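Local coordinates for disulphide isomerase (Xylella fastidiosa, PDB 3FK8), which probably acts as a thioredoxin-like disulphide isomerase, rearranging disulphide bonds in other proteins, at residues A83-V95 / V104-A116. Numbering follows the deposited sequence.
Sequences AYGDPIQDGIPAV and VRYTTKGGELANA. With FMT (formic acid), chain E.
The thioredoxin-type cis-proline loop, with the start of the hairpin strand 94-98, meets the end of strand 104-107 and the loop that follows it. V95 and T108 close the antiparallel pairing: T108 N gives a bond of 3.0 Å to V95 O, and V95 N returns one of 3.0 Å to T108 OG1, nearly straight at 161°. Threonine suits this place because its hydroxyl, set between backbone N and carbonyl carbon (chi1 49°), stands in for a main-chain acceptor, while its methyl CG2 packs 3.7 Å from V95 CG2. L113 CD1 continues this apolar patch, reaching V95 CG1.

Further out, in one of its two modelled conformers, K109 bends at chi2 and chi3 and folds its chain back over the loop 85-90. Its NZ then lies 2.7 Å from D90 OD2 in a salt bridge and 2.7 Å from D86 O, which it meets from above the carbonyl plane; Q89 N comes to the same oxygen from the opposite face. This conformer can join a turn and a carboxylate, a span suiting the long, flexible lysine. In one of its conformers, T107 rests its methyl against the P87 ring, T107 CG2 3.6 Å from P87 CB.

P93, preceded by a cis peptide, lays its ring across L113, with CD 3.4 Å from L113 O. A water accepts from L113 N and donates to P93 O, linking the two loops. G91 and G111, at positive phi, sit against D90 O, where a CB would collide.

Strand 104-107 is an edge of the sheet, whereas A94 on the neighbouring strand pairs with F36 of strand 32-37. P93 also touches C44 and L47 of helix 42-51, placing the cis-proline beside the CxxC sequence at its start, probably the active site as in thioredoxins.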
loop_
_atom_site.group_PDB
_atom_site.type_symbol
_atom_site.label_atom_id
_atom_site.label_comp_id
_atom_site.label_asym_id
_atom_site.label_seq_id
_atom_site.Cartn_x
_atom_site.Cartn_y
_atom_site.Cartn_z
ATOM N N ALA A 83 -6.852 11.287 5.764
ATOM C CA ALA A 83 -7.827 10.572 6.588
ATOM C C ALA A 83 -7.192 9.429 7.364
ATOM O O ALA A 83 -7.677 9.036 8.403
ATOM C CB ALA A 83 -8.971 10.038 5.721
ATOM N N TYR A 84 -6.103 8.892 6.787
ATOM C CA TYR A 84 -5.479 7.667 7.271
ATOM C C TYR A 84 -4.109 7.953 7.842
ATOM O O TYR A 84 -3.262 7.056 7.931
ATOM C CB TYR A 84 -5.474 6.570 6.172
ATOM C CG TYR A 84 -6.796 5.955 5.984
ATOM C CD1 TYR A 84 -7.271 4.995 6.871
ATOM C CD2 TYR A 84 -7.645 6.347 4.946
ATOM C CE1 TYR A 84 -8.549 4.471 6.739
ATOM C CE2 TYR A 84 -8.940 5.789 4.793
ATOM C CZ TYR A 84 -9.371 4.822 5.671
ATOM O OH TYR A 84 -10.668 4.363 5.562
ATOM N N GLY A 85 -3.901 9.190 8.288
ATOM C CA GLY A 85 -2.728 9.509 9.077
ATOM C C GLY A 85 -1.536 10.083 8.340
ATOM O O GLY A 85 -0.407 10.002 8.856
ATOM N N ASP A 86 -1.777 10.704 7.181
ATOM C CA ASP A 86 -0.732 11.356 6.372
ATOM C C ASP A 86 0.439 10.476 6.015
ATOM O O ASP A 86 1.564 10.944 6.136
ATOM C CB ASP A 86 -0.236 12.624 7.058
ATOM C CG ASP A 86 -1.313 13.654 7.214
ATOM O OD1 ASP A 86 -1.880 14.089 6.186
ATOM O OD2 ASP A 86 -1.559 14.064 8.371
ATOM N N PRO A 87 0.214 9.246 5.556
ATOM C CA PRO A 87 1.340 8.348 5.309
ATOM C C PRO A 87 2.341 8.916 4.281
ATOM O O PRO A 87 3.511 8.579 4.343
ATOM C CB PRO A 87 0.643 7.096 4.722
ATOM C CG PRO A 87 -0.667 7.593 4.215
ATOM C CD PRO A 87 -1.066 8.590 5.210
ATOM N N ILE A 88 1.880 9.718 3.323
ATOM C CA ILE A 88 2.758 10.155 2.235
ATOM C C ILE A 88 3.625 11.325 2.604
ATOM O O ILE A 88 4.524 11.679 1.855
ATOM C CB ILE A 88 1.983 10.518 0.946
ATOM C CG1 ILE A 88 1.199 11.835 1.090
ATOM C CG2 ILE A 88 1.131 9.337 0.548
ATOM C CD1 ILE A 88 0.409 12.209 -0.144
ATOM N N GLN A 89 3.363 11.965 3.738
ATOM C CA GLN A 89 4.136 13.198 4.011
ATOM C C GLN A 89 5.611 12.904 4.279
ATOM O O GLN A 89 6.465 13.752 4.147
ATOM C CB GLN A 89 3.396 14.091 5.035
ATOM C CG GLN A 89 2.062 14.701 4.464
ATOM C CD GLN A 89 1.360 15.750 5.346
ATOM O OE1 GLN A 89 1.714 15.969 6.507
ATOM N NE2 GLN A 89 0.319 16.377 4.780
ATOM N N ASP A 90 5.881 11.657 4.546
ATOM C CA ASP A 90 7.123 11.183 4.866
ATOM C C ASP A 90 7.810 10.459 3.669
ATOM O O ASP A 90 8.878 9.867 3.846
ATOM C CB ASP A 90 6.916 10.316 6.139
ATOM C CG ASP A 90 6.425 11.145 7.339
ATOM O OD1 ASP A 90 7.100 12.125 7.717
ATOM O OD2 ASP A 90 5.350 10.849 7.907
ATOM N N GLY A 91 7.189 10.544 2.464
ATOM C CA GLY A 91 7.654 9.976 1.194
ATOM C C GLY A 91 6.737 8.866 0.668
ATOM O O GLY A 91 5.983 8.272 1.443
ATOM N N ILE A 92 6.865 8.568 -0.623
ATOM C CA ILE A 92 6.206 7.432 -1.262
ATOM C C ILE A 92 7.235 6.451 -1.820
ATOM O O ILE A 92 8.362 6.827 -2.134
ATOM C CB ILE A 92 5.174 7.871 -2.370
ATOM C CG1 ILE A 92 5.876 8.737 -3.419
ATOM C CG2 ILE A 92 3.945 8.551 -1.739
ATOM C CD1 ILE A 92 4.998 8.930 -4.655
ATOM N N PRO A 93 6.864 5.167 -1.932
ATOM C CA PRO A 93 5.579 4.589 -1.514
ATOM C C PRO A 93 5.435 4.588 -0.030
ATOM O O PRO A 93 6.418 4.567 0.699
ATOM C CB PRO A 93 5.650 3.152 -2.075
ATOM C CG PRO A 93 7.137 2.865 -2.101
ATOM C CD PRO A 93 7.785 4.160 -2.483
ATOM N N ALA A 94 4.202 4.636 0.438
ATOM C CA ALA A 94 3.856 4.620 1.868
ATOM C C ALA A 94 2.708 3.683 2.084
ATOM O O ALA A 94 1.904 3.472 1.190
ATOM C CB ALA A 94 3.513 6.010 2.349
ATOM N N VAL A 95 2.627 3.088 3.266
ATOM C CA VAL A 95 1.554 2.143 3.527
ATOM C C VAL A 95 0.813 2.471 4.823
ATOM O O VAL A 95 1.382 3.075 5.746
ATOM C CB VAL A 95 1.965 0.640 3.448
ATOM C CG1 VAL A 95 2.641 0.238 2.044
ATOM C CG2 VAL A 95 2.913 0.357 4.470
ATOM N N VAL A 104 -7.058 2.221 11.918
ATOM C CA VAL A 104 -5.641 2.124 11.531
ATOM C C VAL A 104 -4.819 1.417 12.624
ATOM O O VAL A 104 -4.985 1.739 13.815
ATOM C CB VAL A 104 -5.080 3.554 11.359
ATOM C CG1 VAL A 104 -3.544 3.510 11.267
ATOM C CG2 VAL A 104 -5.670 4.201 10.113
ATOM N N ARG A 105 -3.941 0.508 12.226
ATOM C CA ARG A 105 -2.951 -0.102 13.121
ATOM C C ARG A 105 -1.596 0.518 12.984
ATOM O O ARG A 105 -0.901 0.728 13.992
ATOM C CB ARG A 105 -2.781 -1.601 12.831
ATOM C CG ARG A 105 -1.665 -2.249 13.664
ATOM C CD ARG A 105 -1.432 -3.706 13.353
ATOM N NE ARG A 105 -0.262 -4.178 14.092
ATOM C CZ ARG A 105 0.472 -5.244 13.759
ATOM N NH1 ARG A 105 0.167 -5.968 12.693
ATOM N NH2 ARG A 105 1.522 -5.562 14.499
ATOM N N TYR A 106 -1.151 0.746 11.748
ATOM C CA TYR A 106 0.226 1.131 11.504
ATOM C C TYR A 106 0.264 1.965 10.247
ATOM O O TYR A 106 -0.482 1.695 9.317
ATOM C CB TYR A 106 1.104 -0.117 11.344
ATOM C CG TYR A 106 2.535 0.164 10.878
ATOM C CD1 TYR A 106 3.458 0.886 11.671
ATOM C CD2 TYR A 106 2.953 -0.268 9.632
ATOM C CE1 TYR A 106 4.775 1.130 11.222
ATOM C CE2 TYR A 106 4.256 -0.017 9.190
ATOM C CZ TYR A 106 5.146 0.670 9.956
ATOM O OH TYR A 106 6.422 0.866 9.442
ATOM N N THR A 107 1.108 2.980 10.244
ATOM C CA THR A 107 1.368 3.780 9.076
ATOM C C THR A 107 2.906 3.944 8.946
ATOM O O THR A 107 3.614 4.047 9.955
ATOM C CB THR A 107 0.639 5.152 9.230
ATOM O OG1 THR A 107 -0.798 4.983 9.225
ATOM C CG2 THR A 107 1.009 6.078 8.147
ATOM N N THR A 108 3.419 4.049 7.738
ATOM C CA THR A 108 4.853 4.374 7.578
ATOM C C THR A 108 4.993 5.858 7.720
ATOM O O THR A 108 4.523 6.562 6.893
ATOM C CB THR A 108 5.386 3.884 6.270
ATOM O OG1 THR A 108 4.505 4.299 5.213
ATOM C CG2 THR A 108 5.438 2.352 6.287
ATOM N N LYS A 109 5.605 6.330 8.808
ATOM C CA LYS A 109 5.752 7.749 9.063
ATOM C C LYS A 109 7.205 8.218 8.977
ATOM O O LYS A 109 7.499 9.329 9.389
ATOM C CB LYS A 109 5.146 8.088 10.437
ATOM C CG LYS A 109 3.639 8.062 10.395
ATOM C CD LYS A 109 3.124 8.912 9.236
ATOM C CE LYS A 109 3.033 10.377 9.656
ATOM N NZ LYS A 109 2.769 11.279 8.502
ATOM N N GLY A 110 8.141 7.362 8.541
ATOM C CA GLY A 110 9.563 7.711 8.478
ATOM C C GLY A 110 10.137 7.342 7.170
ATOM O O GLY A 110 11.336 7.129 7.066
ATOM N N GLY A 111 9.277 7.257 6.136
ATOM C CA GLY A 111 9.803 6.962 4.820
ATOM C C GLY A 111 10.426 5.580 4.779
ATOM O O GLY A 111 11.335 5.326 3.990
ATOM N N GLU A 112 9.852 4.651 5.562
ATOM C CA GLU A 112 10.345 3.259 5.644
ATOM C C GLU A 112 10.505 2.585 4.282
ATOM O O GLU A 112 11.413 1.784 4.083
ATOM C CB GLU A 112 9.404 2.405 6.499
ATOM C CG GLU A 112 9.510 2.662 7.985
ATOM C CD GLU A 112 8.565 3.744 8.514
ATOM O OE1 GLU A 112 8.150 4.654 7.756
ATOM O OE2 GLU A 112 8.328 3.746 9.754
ATOM N N LEU A 113 9.598 2.890 3.343
ATOM C CA LEU A 113 9.639 2.286 1.999
ATOM C C LEU A 113 10.031 3.293 0.923
ATOM O O LEU A 113 9.989 2.948 -0.256
ATOM C CB LEU A 113 8.286 1.623 1.653
ATOM C CG LEU A 113 7.894 0.522 2.632
ATOM C CD1 LEU A 113 6.476 0.070 2.283
ATOM C CD2 LEU A 113 8.866 -0.666 2.594
ATOM N N ALA A 114 10.489 4.477 1.321
ATOM C CA ALA A 114 10.724 5.515 0.318
ATOM C C ALA A 114 11.955 5.235 -0.570
ATOM O O ALA A 114 12.129 5.891 -1.591
ATOM C CB ALA A 114 10.775 6.871 0.972
ATOM N N ASN A 115 12.799 4.282 -0.159
ATOM C CA ASN A 115 13.910 3.824 -1.002
ATOM C C ASN A 115 13.711 2.397 -1.459
ATOM O O ASN A 115 14.689 1.658 -1.616
ATOM C CB ASN A 115 15.248 4.076 -0.305
ATOM C CG ASN A 115 15.606 5.548 -0.389
ATOM O OD1 ASN A 115 16.068 6.023 -1.433
ATOM N ND2 ASN A 115 15.333 6.294 0.691
ATOM N N ALA A 116 12.453 2.003 -1.714
ATOM C CA ALA A 116 12.174 0.602 -2.089
ATOM C C ALA A 116 12.946 0.149 -3.336
ATOM O O ALA A 116 13.219 -1.040 -3.461
ATOM C CB ALA A 116 10.677 0.397 -2.286
HETATM C C FMT E . -3.043 -6.456 11.955
HETATM O O1 FMT E . -2.292 -6.371 10.970
HETATM O O2 FMT E . -4.284 -6.374 11.942
HETATM O O HOH W 1 6.609 7.265 4.457
HETATM O O HOH W 2 7.389 4.763 3.313
#